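Local coordinates for EmGH1 (Erythrobacter marinus, PDB 5Z87), which probably hydrolyses beta-glucosidic bonds as a member of glycoside hydrolase family 3, at residues 125-131 against 173-179. Residues are numbered along the deposited sequence; the frame is centred on the assembly and turned at random.
Sequences AFVFEEC and GSQGCFS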
# COMPACT_ATOMS: atom_id res chain seq x y z
N ALA A 125 -30.78 6.31 -29.32
CA ALA A 125 -29.53 6.08 -28.60
C ALA A 125 -29.60 6.63 -27.18
O ALA A 125 -30.26 7.63 -26.91
CB ALA A 125 -28.37 6.73 -29.35
N PHE A 126 -28.93 5.94 -26.25
CA PHE A 126 -28.48 6.62 -25.04
C PHE A 126 -27.45 7.67 -25.45
O PHE A 126 -26.62 7.43 -26.33
CB PHE A 126 -27.86 5.64 -24.03
CG PHE A 126 -28.82 5.18 -22.95
CD1 PHE A 126 -29.53 6.09 -22.18
CD2 PHE A 126 -29.03 3.83 -22.72
CE1 PHE A 126 -30.42 5.66 -21.20
CE2 PHE A 126 -29.92 3.39 -21.72
CZ PHE A 126 -30.61 4.31 -20.97
N VAL A 127 -27.55 8.84 -24.86
CA VAL A 127 -26.60 9.93 -25.11
C VAL A 127 -25.91 10.18 -23.78
O VAL A 127 -26.49 10.79 -22.88
CB VAL A 127 -27.29 11.20 -25.63
CG1 VAL A 127 -26.28 12.32 -25.85
CG2 VAL A 127 -28.04 10.89 -26.92
N PHE A 128 -24.68 9.68 -23.64
CA PHE A 128 -23.98 9.68 -22.36
C PHE A 128 -23.07 10.89 -22.27
O PHE A 128 -22.26 11.14 -23.18
CB PHE A 128 -23.16 8.40 -22.17
CG PHE A 128 -23.98 7.16 -21.93
CD1 PHE A 128 -24.75 7.04 -20.78
CD2 PHE A 128 -23.96 6.11 -22.83
CE1 PHE A 128 -25.50 5.90 -20.53
CE2 PHE A 128 -24.70 4.96 -22.59
CZ PHE A 128 -25.49 4.87 -21.44
N GLU A 129 -23.19 11.65 -21.18
CA GLU A 129 -22.29 12.77 -20.92
C GLU A 129 -21.66 12.58 -19.55
O GLU A 129 -21.98 11.64 -18.82
CB GLU A 129 -23.03 14.11 -21.04
CG GLU A 129 -23.65 14.34 -22.44
CD GLU A 129 -22.63 14.68 -23.50
OE1 GLU A 129 -22.97 14.64 -24.70
OE2 GLU A 129 -21.46 14.99 -23.14
N GLU A 130 -20.72 13.46 -19.19
CA GLU A 130 -20.10 13.46 -17.87
C GLU A 130 -20.76 14.54 -17.02
O GLU A 130 -20.96 15.66 -17.48
CB GLU A 130 -18.59 13.71 -17.95
CG GLU A 130 -17.85 12.77 -18.85
CD GLU A 130 -17.62 11.40 -18.22
OE1 GLU A 130 -17.03 10.54 -18.91
OE2 GLU A 130 -18.00 11.20 -17.05
N CYS A 131 -21.08 14.19 -15.77
CA CYS A 131 -21.77 15.07 -14.83
C CYS A 131 -21.11 15.03 -13.46
O CYS A 131 -21.78 14.95 -12.44
CB CYS A 131 -23.23 14.68 -14.70
SG CYS A 131 -24.21 14.96 -16.20
N GLY A 173 -30.28 16.92 -24.42
CA GLY A 173 -30.34 15.68 -25.14
C GLY A 173 -29.64 14.51 -24.49
O GLY A 173 -29.67 13.41 -25.05
N SER A 174 -29.02 14.70 -23.34
CA SER A 174 -28.36 13.60 -22.65
C SER A 174 -29.32 12.98 -21.64
O SER A 174 -29.87 13.69 -20.79
CB SER A 174 -27.10 14.09 -21.94
OG SER A 174 -26.54 13.09 -21.11
N GLN A 175 -29.52 11.67 -21.71
CA GLN A 175 -30.38 11.00 -20.73
C GLN A 175 -29.60 9.99 -19.89
O GLN A 175 -30.22 9.19 -19.18
CB GLN A 175 -31.54 10.30 -21.43
CG GLN A 175 -31.91 10.89 -22.78
CD GLN A 175 -31.10 10.25 -23.90
OE1 GLN A 175 -29.97 9.80 -23.67
NE2 GLN A 175 -31.67 10.17 -25.10
N GLY A 176 -28.28 10.00 -19.96
CA GLY A 176 -27.48 9.18 -19.06
C GLY A 176 -26.11 9.78 -18.87
O GLY A 176 -25.59 10.47 -19.75
N CYS A 177 -25.52 9.54 -17.70
CA CYS A 177 -24.17 10.02 -17.44
C CYS A 177 -23.33 8.93 -16.79
O CYS A 177 -23.84 7.98 -16.18
CB CYS A 177 -24.16 11.27 -16.56
SG CYS A 177 -24.82 11.00 -14.92
N PHE A 178 -22.02 9.11 -16.94
CA PHE A 178 -21.02 8.24 -16.32
C PHE A 178 -20.56 8.86 -15.00
O PHE A 178 -19.41 9.25 -14.80
CB PHE A 178 -19.85 8.04 -17.28
CG PHE A 178 -20.22 7.36 -18.58
CD1 PHE A 178 -21.28 6.45 -18.64
CD2 PHE A 178 -19.48 7.61 -19.74
CE1 PHE A 178 -21.59 5.82 -19.83
CE2 PHE A 178 -19.79 6.98 -20.94
CZ PHE A 178 -20.84 6.07 -20.98
N SER A 179 -21.53 9.00 -14.10
CA SER A 179 -21.40 9.67 -12.81
C SER A 179 -22.47 9.11 -11.90
O SER A 179 -23.50 8.63 -12.39
CB SER A 179 -21.56 11.20 -12.95
OG SER A 179 -20.57 11.76 -13.78
O HOH W 1 -18.29 12.22 -14.66
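Glu-129 hydrogen-bonds to 173-179 through both its backbone N and its backbone O, reaching the residues that flank Cys-177: its N donates to Gly-176 O at 3.0 Å, within the carbonyl plane, and its O receives Phe-178 N at 3.2 Å. This alternation marks two neighbouring parallel strands, here the second and third of the six-stranded parallel sheet in the TIM-barrel-like N-terminal domain, linked through helix 155-171.

Side chains extend the backbone pairing at both ends. Val-127 N meets a lone pair of Gln-175 OE1 in the amide plane at 2.9 Å, while NE2 of the same amide reaches Ala-125 O weakly; a bend at chi2 (88°) turns the amide toward the backbone of 125-127. A leucine in place of Gln-175 would probably leave Val-127 N without its acceptor. Ser-174 OG donates to Val-127 O at 2.9 Å, tilted 28° from the carbonyl plane, and Cys-131 N donates to Ser-179 OG.

Among apolar contacts, the Phe-128 and Phe-178 rings form an offset stack, centroids 4.7 Å apart and planes at 26°, with Phe-128 CB also over the Phe-178 face. Cys-131 SG packs on Cys-177 CB at 3.7 Å.

Glu-130 OE1 lies at the Phe-178 ring edge and is hydrogen-bonded to Tyr-93 OH and to a dithiothreitol molecule that probably came from the crystallisation liquor; OE2 accepts from a water. The chemistry thus changes from backbone pairing to a polar, aromatic pocket wall at the strands' C-terminal ends.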